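Local coordinates for protein lectin (PDB 1BYF) that binds galactose through a calcium ion as a homodimeric C-type lectin of a tunicate and serves in its defence against microorganisms, at residues A[52-57]-A[107-112]; A[97-100]-A[105-108]; A[15-20]-A[26-31]; A[67-72]-A[79-84]. All coordinates share one frame; numbering follows the deposited sequence.

Contact 1 of 4, residues A[52-57]-A[107-112]; sequences DYWVGA and DDVGCG. With CA (calcium ion), chain C; ZN (zinc ion), chain E.
The indole of Trp54 meets the 107-112 segment with its six-membered ring alone. At its edge, near the ring plane, stands the carbonyl oxygen of Gly110, with Gly110 O 3.6 Å from Trp54 CH2. Val109 and Cys111 come in obliquely to either neighbour of that ring atom: Val109 CG2 lies 3.6 Å from Trp54 CZ3, and Cys111 O lies 3.9 Å from Trp54 CZ2. CG2 of Val109 is the methyl that sits between its own backbone N and carbonyl carbon, and it alone of the two branches reaches the ring. The pyrrole end turns elsewhere, NE1 hydrogen-bonded to Met12 O, while Tyr14 meets the indole edge-to-face and Arg115 makes a cation-pi contact with it.

Strand 53-55 and the end of strand 105-109 are not direct partners; strand 96-100 runs between them, and Cys111 is tied to it by the disulfide with Cys96. In the two residues before Val109, Asp107 OD1 binds the calcium ion at 2.2 Å and Asp108 adds O and OD1. Chemically, the contact is apolar at Val109, while Gly110 and Cys111 bring carbonyl oxygens to the C-H rim of the indole, which would be favoured by dispersion and probably a weak electrostatic attraction.

Contact 2 of 4, residues A[97-100]-A[105-108]; sequences VQIW and LLDD. With CA (calcium ion), chain C; ACT (acetate ion), chain F.
Gln98 and Asp107 form a hydrogen-bonded antiparallel pair at the centre of the contact: Gln98 N donates to Asp107 O at 3.0 Å, and Asp107 N returns a bond to Gln98 O. Further on, Trp100 N donates to Leu105 O at 2.9 Å.

The same central pair is joined again by its side chains, which lie alongside each other and point the same way. Gln98 NE2 reaches the anti lone pair of Asp107 OD2 at 2.9 Å, the acceptor lying in the amide plane although amide and carboxylate are turned 48° apart. NE2 also donates to an acetate oxygen, at 3.2 Å. These strands form the beta hairpin 96-100/105-109 of the C-type lectin fold, whose second strand supplies Asp107 and Asp108 to the sugar-binding calcium site completed by Glu86 and Asn89. Asp107 thus divides its carboxylate: OD1 binds the calcium ion, while OD2 takes the second-shell amide, which would limit rotation of the group.

Packing on the Asp107 side sets a carboxylate and an acetate methyl against an indole: Asp107 OD2 and the methyl lie over one face of the Trp100 ring, near its rim, with Trp100 CB 3.6 Å from Asp107 CB. The face of Val97 and Ile99 is apolar. Leu106 touches both, its CB 3.9 Å from Val97 CG1 and its CD2 3.9 Å from Ile99 CG1.

Contact 3 of 4, residues A[15-20]-A[26-31]; sequences ADAGTY and MALVSS
Leu28 and Ala17 make the principal touch between helix 14-22 and the short strand 27-28, the Leu28 CD1 methyl resting 3.9 Å from Ala17 CB. Leu28 does the reaching. Its side chain leaves the backbone toward the helix, and with chi1 at -160° CG is swung away from its own backbone N and beside the carbonyl carbon. The second torsion, near 52°, then divides the work of the fork: CD1 goes to the alanine methyl, while CD2 only comes near the main chain of Gly18, 4.4 Å from Gly18 N.

Ala17 brings a single methyl with no rotamer to choose, so the fit at this point depends on how Leu28 is turned. At Gly18 the leucine branch faces bare backbone, and the CA atoms of Gly18 and Leu28 come within 5.5 Å, the closest pair of the two segments. The helix itself is kept regular here by main-chain bonds such as Tyr20 N to Asp16 O, at 2.8 Å. The contact is small and purely apolar, burying 119 Å² in all, and it lies away from the calcium site.

Leu28 also touches Tyr14 and Cys21 of the same helix and Asn70 of a loop. Ala17 also packs on Val117 of strand 115-122, the strand with which 27-28 pairs antiparallel through Ala27 and Glu120. Helix 14-22 therefore lies against the main sheet of the lectin domain, and Leu28 joins it to strand 27-28 of that sheet; from the same helix, Tyr20 OH bonds to Glu4 of the second subunit.

Contact 4 of 4, residues A[67-72]-A[79-84]; sequences FLWNDG and SDLWSP
Trp82 meets Phe67 in a T-shaped (edge-to-face) pair, the edge of the indole directed at the face of the phenyl ring. The planes stand 62° apart, and the centroid of the phenyl is 5.1 Å from that of the six-membered indole ring. Trp82 CH2 lies over the centre of the Phe67 ring, 3.8 Å above its plane, and CZ2 comes 3.8 Å from Phe67 CD2. Only the outer end of the benzo ring is used; the pyrrole NE1 is directed to Pro76 O. With chi1 at -74°, CG of Phe67 stands opposite its carbonyl carbon and beside the backbone N, and chi2 near -80° turns the ring so that one face is presented to the tryptophan.

The second touch has a different orientation. Here the rim of the Trp69 indole is approached: Leu81 CD1 comes to its edge near the ring plane, 3.9 Å from Trp69 CZ2, and the two side chains cross at a slant. Trp69 also makes a cation-pi contact with Arg34.

Both partners on 79-84 belong to a type I turn from Ser79 to Trp82. An ST turn overlaps it, Leu81 N donating to Ser79 OG at 2.9 Å, which constrains the backbone carrying the leucine. Phe67 and Trp82 both pack on Val97, and Phe67 also on the calcium ligand Asp108, in a cluster beside the carbohydrate-binding site. The chemistry is aromatic and aliphatic: the C-H edge of Trp82 meets the pi face of Phe67, probably a weak electrostatic attraction added to dispersion, and the buried indole N-H of Trp82 is satisfied by a main-chain carbonyl.

From the N terminus, contact 3 comes first, closing a short loop between helix 14-22 and strand 27-28. Contact 1 then opens at strand 53-55 and spans the longest loop, to 107-112. Contact 4 lies wholly within that loop, bringing 67-72 to 79-84. Contact 2 begins after it, also within the span, and closes the hairpin of 96-100 and 105-109 on residues Asp107 and Asp108 that it shares with contact 1. Contacts 1, 2 and 3 all reach the main sheet: Gly56 meets Val29, and Tyr53 meets Ile99. Contact 4 attaches the long loop region to this sheet where Leu81 and Ser83 meet Leu106.

Contact 1 of 4, residues A[52-57]-A[107-112]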
loop_
_atom_site.group_PDB
_atom_site.type_symbol
_atom_site.label_atom_id
_atom_site.label_comp_id
_atom_site.label_asym_id
_atom_site.label_seq_id
_atom_site.Cartn_x
_atom_site.Cartn_y
_atom_site.Cartn_z
ATOM N N ASP A 52 -10.652 9.837 -0.157
ATOM C CA ASP A 52 -11.573 8.828 -0.657
ATOM C C ASP A 52 -10.852 7.883 -1.619
ATOM O O ASP A 52 -10.053 8.336 -2.449
ATOM C CB ASP A 52 -12.722 9.471 -1.435
ATOM C CG ASP A 52 -13.599 10.394 -0.623
ATOM O OD1 ASP A 52 -13.668 10.243 0.612
ATOM O OD2 ASP A 52 -14.229 11.289 -1.231
ATOM N N TYR A 53 -11.189 6.604 -1.551
ATOM C CA TYR A 53 -10.625 5.597 -2.423
ATOM C C TYR A 53 -11.701 4.659 -2.977
ATOM O O TYR A 53 -12.579 4.256 -2.215
ATOM C CB TYR A 53 -9.679 4.662 -1.643
ATOM C CG TYR A 53 -8.365 5.320 -1.299
ATOM C CD1 TYR A 53 -8.263 6.198 -0.235
ATOM C CD2 TYR A 53 -7.235 5.051 -2.056
ATOM C CE1 TYR A 53 -7.056 6.800 0.075
ATOM C CE2 TYR A 53 -6.020 5.645 -1.755
ATOM C CZ TYR A 53 -5.946 6.519 -0.692
ATOM O OH TYR A 53 -4.740 7.113 -0.388
ATOM N N TRP A 54 -11.568 4.264 -4.235
ATOM C CA TRP A 54 -12.515 3.293 -4.774
ATOM C C TRP A 54 -12.146 1.909 -4.234
ATOM O O TRP A 54 -10.972 1.645 -3.963
ATOM C CB TRP A 54 -12.444 3.215 -6.290
ATOM C CG TRP A 54 -13.088 4.342 -7.030
ATOM C CD1 TRP A 54 -12.497 5.213 -7.895
ATOM C CD2 TRP A 54 -14.479 4.700 -6.967
ATOM N NE1 TRP A 54 -13.440 6.099 -8.368
ATOM C CE2 TRP A 54 -14.657 5.806 -7.818
ATOM C CE3 TRP A 54 -15.579 4.196 -6.270
ATOM C CZ2 TRP A 54 -15.900 6.418 -7.994
ATOM C CZ3 TRP A 54 -16.815 4.807 -6.444
ATOM C CH2 TRP A 54 -16.965 5.905 -7.303
ATOM N N VAL A 55 -13.135 1.050 -4.082
ATOM C CA VAL A 55 -12.938 -0.348 -3.720
ATOM C C VAL A 55 -13.751 -1.145 -4.758
ATOM O O VAL A 55 -14.592 -0.567 -5.459
ATOM C CB VAL A 55 -13.286 -0.785 -2.301
ATOM C CG1 VAL A 55 -12.457 -0.018 -1.271
ATOM C CG2 VAL A 55 -14.773 -0.651 -1.983
ATOM N N GLY A 56 -13.477 -2.432 -4.890
ATOM C CA GLY A 56 -14.120 -3.253 -5.888
ATOM C C GLY A 56 -15.484 -3.803 -5.535
ATOM O O GLY A 56 -15.641 -5.029 -5.508
ATOM N N ALA A 57 -16.464 -2.941 -5.288
ATOM C CA ALA A 57 -17.817 -3.411 -4.986
ATOM C C ALA A 57 -18.824 -2.458 -5.617
ATOM O O ALA A 57 -18.564 -1.257 -5.742
ATOM C CB ALA A 57 -18.031 -3.572 -3.496
ATOM N N ASP A 107 -18.806 3.244 1.798
ATOM C CA ASP A 107 -19.956 4.101 1.506
ATOM C C ASP A 107 -20.387 3.911 0.061
ATOM O O ASP A 107 -19.539 3.680 -0.801
ATOM C CB ASP A 107 -19.573 5.555 1.794
ATOM C CG ASP A 107 -20.595 6.542 1.260
ATOM O OD1 ASP A 107 -21.794 6.337 1.565
ATOM O OD2 ASP A 107 -20.199 7.482 0.543
ATOM N N ASP A 108 -21.694 4.008 -0.181
ATOM C CA ASP A 108 -22.225 3.896 -1.531
ATOM C C ASP A 108 -22.326 5.290 -2.157
ATOM O O ASP A 108 -22.766 6.245 -1.527
ATOM C CB ASP A 108 -23.587 3.216 -1.570
ATOM C CG ASP A 108 -24.660 3.889 -0.736
ATOM O OD1 ASP A 108 -24.377 4.532 0.292
ATOM O OD2 ASP A 108 -25.839 3.747 -1.118
ATOM N N VAL A 109 -21.887 5.395 -3.401
ATOM C CA VAL A 109 -21.904 6.641 -4.144
ATOM C C VAL A 109 -22.271 6.366 -5.600
ATOM O O VAL A 109 -22.288 5.204 -6.008
ATOM C CB VAL A 109 -20.514 7.315 -4.144
ATOM C CG1 VAL A 109 -20.164 7.855 -2.769
ATOM C CG2 VAL A 109 -19.444 6.335 -4.607
ATOM N N GLY A 110 -22.506 7.424 -6.365
ATOM C CA GLY A 110 -22.741 7.268 -7.809
ATOM C C GLY A 110 -21.383 6.823 -8.377
ATOM O O GLY A 110 -20.382 6.921 -7.651
ATOM N N CYS A 111 -21.298 6.388 -9.626
ATOM C CA CYS A 111 -20.000 5.894 -10.093
ATOM C C CYS A 111 -19.122 6.853 -10.857
ATOM O O CYS A 111 -18.020 6.452 -11.248
ATOM C CB CYS A 111 -20.298 4.599 -10.880
ATOM S SG CYS A 111 -21.279 3.475 -9.823
ATOM N N GLY A 112 -19.504 8.114 -11.033
ATOM C CA GLY A 112 -18.727 9.048 -11.820
ATOM C C GLY A 112 -17.733 9.945 -11.136
ATOM O O GLY A 112 -16.943 10.604 -11.829
HETATM CA CA CA C . -23.804 6.775 0.680
HETATM ZN ZN ZN E . -15.607 12.334 -0.442
#

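Contact 2 of 4, residues A[97-100]-A[105-108]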
loop_
_atom_site.group_PDB
_atom_site.type_symbol
_atom_site.label_atom_id
_atom_site.label_comp_id
_atom_site.label_asym_id
_atom_site.label_seq_id
_atom_site.Cartn_x
_atom_site.Cartn_y
_atom_site.Cartn_z
ATOM N N VAL A 97 -18.910 1.480 -4.593
ATOM C CA VAL A 97 -18.467 1.598 -3.207
ATOM C C VAL A 97 -17.067 2.186 -3.100
ATOM O O VAL A 97 -16.149 1.877 -3.855
ATOM C CB VAL A 97 -18.532 0.242 -2.479
ATOM C CG1 VAL A 97 -18.172 0.373 -1.001
ATOM C CG2 VAL A 97 -19.926 -0.367 -2.612
ATOM N N GLN A 98 -16.930 3.075 -2.122
ATOM C CA GLN A 98 -15.665 3.716 -1.838
ATOM C C GLN A 98 -15.351 3.609 -0.345
ATOM O O GLN A 98 -16.205 3.297 0.480
ATOM C CB GLN A 98 -15.711 5.228 -2.136
ATOM C CG GLN A 98 -16.787 5.914 -1.284
ATOM C CD GLN A 98 -16.571 7.399 -1.112
ATOM O OE1 GLN A 98 -15.548 7.951 -1.524
ATOM N NE2 GLN A 98 -17.522 8.077 -0.482
ATOM N N ILE A 99 -14.103 3.949 -0.055
ATOM C CA ILE A 99 -13.665 4.128 1.322
ATOM C C ILE A 99 -13.832 5.652 1.478
ATOM O O ILE A 99 -13.106 6.390 0.830
ATOM C CB ILE A 99 -12.220 3.708 1.600
ATOM C CG1 ILE A 99 -12.076 2.189 1.600
ATOM C CG2 ILE A 99 -11.778 4.278 2.947
ATOM C CD1 ILE A 99 -10.654 1.685 1.516
ATOM N N TRP A 100 -14.839 6.045 2.231
ATOM C CA TRP A 100 -15.176 7.453 2.426
ATOM C C TRP A 100 -14.324 8.116 3.496
ATOM O O TRP A 100 -14.301 7.647 4.638
ATOM C CB TRP A 100 -16.658 7.505 2.798
ATOM C CG TRP A 100 -17.272 8.857 2.946
ATOM C CD1 TRP A 100 -16.813 10.053 2.475
ATOM C CD2 TRP A 100 -18.530 9.137 3.585
ATOM N NE1 TRP A 100 -17.688 11.062 2.801
ATOM C CE2 TRP A 100 -18.749 10.523 3.483
ATOM C CE3 TRP A 100 -19.476 8.350 4.247
ATOM C CZ2 TRP A 100 -19.879 11.144 4.013
ATOM C CZ3 TRP A 100 -20.596 8.973 4.773
ATOM C CH2 TRP A 100 -20.795 10.356 4.652
ATOM N N LEU A 105 -14.404 4.402 6.213
ATOM C CA LEU A 105 -15.212 3.197 6.135
ATOM C C LEU A 105 -15.990 3.222 4.818
ATOM O O LEU A 105 -16.001 4.258 4.141
ATOM C CB LEU A 105 -16.139 3.035 7.332
ATOM C CG LEU A 105 -15.544 2.570 8.660
ATOM C CD1 LEU A 105 -16.620 2.509 9.742
ATOM C CD2 LEU A 105 -14.876 1.208 8.537
ATOM N N LEU A 106 -16.593 2.111 4.439
ATOM C CA LEU A 106 -17.275 2.010 3.159
ATOM C C LEU A 106 -18.523 2.874 3.042
ATOM O O LEU A 106 -19.199 3.205 4.010
ATOM C CB LEU A 106 -17.598 0.547 2.849
ATOM C CG LEU A 106 -16.431 -0.438 2.821
ATOM C CD1 LEU A 106 -16.935 -1.782 2.300
ATOM C CD2 LEU A 106 -15.277 0.057 1.953
ATOM N N ASP A 107 -18.806 3.244 1.798
ATOM C CA ASP A 107 -19.956 4.101 1.506
ATOM C C ASP A 107 -20.387 3.911 0.061
ATOM O O ASP A 107 -19.539 3.680 -0.801
ATOM C CB ASP A 107 -19.573 5.555 1.794
ATOM C CG ASP A 107 -20.595 6.542 1.260
ATOM O OD1 ASP A 107 -21.794 6.337 1.565
ATOM O OD2 ASP A 107 -20.199 7.482 0.543
ATOM N N ASP A 108 -21.694 4.008 -0.181
ATOM C CA ASP A 108 -22.225 3.896 -1.531
ATOM C C ASP A 108 -22.326 5.290 -2.157
ATOM O O ASP A 108 -22.766 6.245 -1.527
ATOM C CB ASP A 108 -23.587 3.216 -1.570
ATOM C CG ASP A 108 -24.660 3.889 -0.736
ATOM O OD1 ASP A 108 -24.377 4.532 0.292
ATOM O OD2 ASP A 108 -25.839 3.747 -1.118
HETATM CA CA CA C . -23.804 6.775 0.680
HETATM C C ACT F . -18.300 11.862 -0.365
HETATM O O ACT F . -17.334 11.209 -0.820
HETATM O OXT ACT F . -18.219 13.110 -0.233
HETATM C CH3 ACT F . -19.701 11.240 -0.427
#

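Contact 3 of 4, residues A[15-20]-A[26-31]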
loop_
_atom_site.group_PDB
_atom_site.type_symbol
_atom_site.label_atom_id
_atom_site.label_comp_id
_atom_site.label_asym_id
_atom_site.label_seq_id
_atom_site.Cartn_x
_atom_site.Cartn_y
_atom_site.Cartn_z
ATOM N N ALA A 15 -15.325 3.047 -13.205
ATOM C CA ALA A 15 -15.003 2.199 -14.354
ATOM C C ALA A 15 -13.502 2.279 -14.640
ATOM O O ALA A 15 -12.839 1.256 -14.800
ATOM C CB ALA A 15 -15.791 2.586 -15.594
ATOM N N ASP A 16 -12.977 3.498 -14.692
ATOM C CA ASP A 16 -11.568 3.715 -14.986
ATOM C C ASP A 16 -10.660 3.091 -13.930
ATOM O O ASP A 16 -9.573 2.626 -14.270
ATOM C CB ASP A 16 -11.274 5.203 -15.166
ATOM C CG ASP A 16 -11.870 5.754 -16.454
ATOM O OD1 ASP A 16 -12.241 4.956 -17.342
ATOM O OD2 ASP A 16 -11.987 6.986 -16.596
ATOM N N ALA A 17 -11.105 3.066 -12.678
ATOM C CA ALA A 17 -10.306 2.448 -11.620
ATOM C C ALA A 17 -10.176 0.949 -11.909
ATOM O O ALA A 17 -9.105 0.368 -11.734
ATOM C CB ALA A 17 -10.909 2.677 -10.254
ATOM N N GLY A 18 -11.266 0.325 -12.350
ATOM C CA GLY A 18 -11.236 -1.104 -12.663
ATOM C C GLY A 18 -10.217 -1.397 -13.761
ATOM O O GLY A 18 -9.377 -2.291 -13.659
ATOM N N THR A 19 -10.275 -0.633 -14.836
ATOM C CA THR A 19 -9.370 -0.761 -15.969
ATOM C C THR A 19 -7.927 -0.478 -15.563
ATOM O O THR A 19 -6.985 -1.119 -16.029
ATOM C CB THR A 19 -9.778 0.266 -17.054
ATOM O OG1 THR A 19 -11.127 -0.012 -17.456
ATOM C CG2 THR A 19 -8.863 0.190 -18.260
ATOM N N TYR A 20 -7.758 0.521 -14.707
ATOM C CA TYR A 20 -6.444 0.908 -14.200
ATOM C C TYR A 20 -5.773 -0.294 -13.541
ATOM O O TYR A 20 -4.614 -0.606 -13.811
ATOM C CB TYR A 20 -6.614 2.057 -13.200
ATOM C CG TYR A 20 -5.349 2.507 -12.506
ATOM C CD1 TYR A 20 -4.870 1.822 -11.398
ATOM C CD2 TYR A 20 -4.634 3.612 -12.951
ATOM C CE1 TYR A 20 -3.715 2.217 -10.755
ATOM C CE2 TYR A 20 -3.481 4.026 -12.310
ATOM C CZ TYR A 20 -3.029 3.320 -11.216
ATOM O OH TYR A 20 -1.873 3.677 -10.559
ATOM N N MET A 26 -3.792 -6.612 -11.980
ATOM C CA MET A 26 -4.404 -6.648 -10.657
ATOM C C MET A 26 -5.904 -6.393 -10.763
ATOM O O MET A 26 -6.425 -6.298 -11.873
ATOM C CB MET A 26 -3.754 -5.586 -9.767
ATOM C CG MET A 26 -2.235 -5.518 -9.864
ATOM S SD MET A 26 -1.547 -4.278 -8.741
ATOM C CE MET A 26 -1.792 -5.098 -7.176
ATOM N N ALA A 27 -6.581 -6.261 -9.633
ATOM C CA ALA A 27 -8.009 -5.995 -9.604
ATOM C C ALA A 27 -8.334 -4.956 -8.532
ATOM O O ALA A 27 -7.621 -4.868 -7.528
ATOM C CB ALA A 27 -8.799 -7.266 -9.311
ATOM N N LEU A 28 -9.407 -4.199 -8.744
ATOM C CA LEU A 28 -9.811 -3.213 -7.732
ATOM C C LEU A 28 -9.967 -3.977 -6.422
ATOM O O LEU A 28 -10.569 -5.057 -6.432
ATOM C CB LEU A 28 -11.082 -2.511 -8.181
ATOM C CG LEU A 28 -11.458 -1.168 -7.569
ATOM C CD1 LEU A 28 -10.311 -0.173 -7.642
ATOM C CD2 LEU A 28 -12.685 -0.615 -8.308
ATOM N N VAL A 29 -9.386 -3.493 -5.336
ATOM C CA VAL A 29 -9.393 -4.227 -4.075
ATOM C C VAL A 29 -10.761 -4.801 -3.739
ATOM O O VAL A 29 -11.791 -4.128 -3.813
ATOM C CB VAL A 29 -8.837 -3.372 -2.928
ATOM C CG1 VAL A 29 -9.822 -2.288 -2.520
ATOM C CG2 VAL A 29 -8.448 -4.241 -1.734
ATOM N N SER A 30 -10.765 -6.082 -3.359
ATOM C CA SER A 30 -12.000 -6.778 -3.017
ATOM C C SER A 30 -11.764 -7.858 -1.976
ATOM O O SER A 30 -12.091 -7.640 -0.808
ATOM C CB SER A 30 -12.650 -7.367 -4.272
ATOM O OG SER A 30 -11.772 -8.266 -4.919
ATOM N N SER A 31 -11.218 -9.010 -2.353
ATOM C CA SER A 31 -11.000 -10.062 -1.358
ATOM C C SER A 31 -10.109 -9.571 -0.231
ATOM O O SER A 31 -10.320 -9.982 0.914
ATOM C CB SER A 31 -10.437 -11.337 -1.978
ATOM O OG SER A 31 -9.042 -11.240 -2.160
#

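Contact 4 of 4, residues A[67-72]-A[79-84]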
loop_
_atom_site.group_PDB
_atom_site.type_symbol
_atom_site.label_atom_id
_atom_site.label_comp_id
_atom_site.label_asym_id
_atom_site.label_seq_id
_atom_site.Cartn_x
_atom_site.Cartn_y
_atom_site.Cartn_z
ATOM N N PHE A 67 -25.195 -5.430 -3.038
ATOM C CA PHE A 67 -23.794 -5.116 -3.322
ATOM C C PHE A 67 -22.949 -6.355 -3.549
ATOM O O PHE A 67 -23.009 -7.292 -2.756
ATOM C CB PHE A 67 -23.223 -4.261 -2.179
ATOM C CG PHE A 67 -23.769 -2.853 -2.269
ATOM C CD1 PHE A 67 -23.217 -1.948 -3.158
ATOM C CD2 PHE A 67 -24.845 -2.462 -1.490
ATOM C CE1 PHE A 67 -23.726 -0.666 -3.256
ATOM C CE2 PHE A 67 -25.350 -1.180 -1.582
ATOM C CZ PHE A 67 -24.789 -0.280 -2.466
ATOM N N LEU A 68 -22.133 -6.335 -4.603
ATOM C CA LEU A 68 -21.238 -7.449 -4.860
ATOM C C LEU A 68 -19.789 -6.988 -5.056
ATOM O O LEU A 68 -19.514 -6.041 -5.784
ATOM C CB LEU A 68 -21.635 -8.236 -6.101
ATOM C CG LEU A 68 -22.986 -8.948 -6.149
ATOM C CD1 LEU A 68 -23.152 -9.582 -7.526
ATOM C CD2 LEU A 68 -23.125 -9.997 -5.055
ATOM N N TRP A 69 -18.877 -7.710 -4.427
ATOM C CA TRP A 69 -17.441 -7.488 -4.615
ATOM C C TRP A 69 -17.157 -7.950 -6.042
ATOM O O TRP A 69 -17.940 -8.787 -6.529
ATOM C CB TRP A 69 -16.659 -8.282 -3.582
ATOM C CG TRP A 69 -16.726 -7.810 -2.164
ATOM C CD1 TRP A 69 -17.371 -8.400 -1.114
ATOM C CD2 TRP A 69 -16.115 -6.626 -1.632
ATOM N NE1 TRP A 69 -17.201 -7.661 0.033
ATOM C CE2 TRP A 69 -16.428 -6.562 -0.264
ATOM C CE3 TRP A 69 -15.326 -5.616 -2.191
ATOM C CZ2 TRP A 69 -15.984 -5.527 0.562
ATOM C CZ3 TRP A 69 -14.886 -4.587 -1.377
ATOM C CH2 TRP A 69 -15.213 -4.555 -0.017
ATOM N N ASN A 70 -16.164 -7.429 -6.743
ATOM C CA ASN A 70 -15.907 -7.807 -8.118
ATOM C C ASN A 70 -15.633 -9.303 -8.312
ATOM O O ASN A 70 -15.627 -9.732 -9.465
ATOM C CB ASN A 70 -14.673 -7.146 -8.734
ATOM C CG ASN A 70 -14.450 -5.700 -8.393
ATOM O OD1 ASN A 70 -15.399 -4.910 -8.433
ATOM N ND2 ASN A 70 -13.199 -5.385 -8.069
ATOM N N ASP A 71 -15.303 -10.028 -7.256
ATOM C CA ASP A 71 -15.024 -11.455 -7.408
ATOM C C ASP A 71 -16.288 -12.279 -7.164
ATOM O O ASP A 71 -16.245 -13.489 -6.924
ATOM C CB ASP A 71 -13.886 -11.909 -6.500
ATOM C CG ASP A 71 -14.112 -11.634 -5.032
ATOM O OD1 ASP A 71 -15.048 -10.884 -4.678
ATOM O OD2 ASP A 71 -13.331 -12.175 -4.214
ATOM N N GLY A 72 -17.436 -11.616 -7.205
ATOM C CA GLY A 72 -18.728 -12.252 -7.057
ATOM C C GLY A 72 -19.224 -12.488 -5.651
ATOM O O GLY A 72 -20.360 -12.941 -5.478
ATOM N N SER A 79 -22.757 -5.247 6.804
ATOM C CA SER A 79 -21.347 -5.434 7.122
ATOM C C SER A 79 -20.801 -4.356 8.049
ATOM O O SER A 79 -21.175 -3.184 7.952
ATOM C CB SER A 79 -20.522 -5.463 5.829
ATOM O OG SER A 79 -19.141 -5.335 6.136
ATOM N N ASP A 80 -19.899 -4.756 8.949
ATOM C CA ASP A 80 -19.263 -3.797 9.845
ATOM C C ASP A 80 -18.365 -2.857 9.025
ATOM O O ASP A 80 -17.880 -1.863 9.561
ATOM C CB ASP A 80 -18.397 -4.451 10.912
ATOM C CG ASP A 80 -19.064 -5.266 11.987
ATOM O OD1 ASP A 80 -20.296 -5.187 12.159
ATOM O OD2 ASP A 80 -18.362 -6.018 12.721
ATOM N N LEU A 81 -18.153 -3.166 7.753
ATOM C CA LEU A 81 -17.299 -2.352 6.897
ATOM C C LEU A 81 -17.910 -1.005 6.537
ATOM O O LEU A 81 -17.188 -0.032 6.307
ATOM C CB LEU A 81 -16.930 -3.105 5.619
ATOM C CG LEU A 81 -15.979 -4.296 5.767
ATOM C CD1 LEU A 81 -15.911 -5.105 4.486
ATOM C CD2 LEU A 81 -14.591 -3.832 6.178
ATOM N N TRP A 82 -19.233 -0.940 6.477
ATOM C CA TRP A 82 -19.941 0.275 6.134
ATOM C C TRP A 82 -19.803 1.382 7.173
ATOM O O TRP A 82 -19.808 1.156 8.384
ATOM C CB TRP A 82 -21.444 0.010 5.947
ATOM C CG TRP A 82 -21.796 -0.906 4.821
ATOM C CD1 TRP A 82 -22.151 -2.220 4.909
ATOM C CD2 TRP A 82 -21.834 -0.580 3.424
ATOM N NE1 TRP A 82 -22.402 -2.733 3.662
ATOM C CE2 TRP A 82 -22.216 -1.743 2.733
ATOM C CE3 TRP A 82 -21.572 0.582 2.697
ATOM C CZ2 TRP A 82 -22.349 -1.780 1.345
ATOM C CZ3 TRP A 82 -21.701 0.547 1.321
ATOM C CH2 TRP A 82 -22.090 -0.626 0.660
ATOM N N SER A 83 -19.743 2.618 6.680
ATOM C CA SER A 83 -19.724 3.771 7.569
ATOM C C SER A 83 -21.096 3.787 8.265
ATOM O O SER A 83 -22.032 3.176 7.755
ATOM C CB SER A 83 -19.578 5.086 6.822
ATOM O OG SER A 83 -18.484 5.131 5.933
ATOM N N PRO A 84 -21.181 4.499 9.368
ATOM C CA PRO A 84 -22.437 4.664 10.073
ATOM C C PRO A 84 -23.486 5.239 9.129
ATOM O O PRO A 84 -23.244 6.189 8.382
ATOM C CB PRO A 84 -22.116 5.623 11.205
ATOM C CG PRO A 84 -20.635 5.572 11.363
ATOM C CD PRO A 84 -20.078 5.259 9.998
#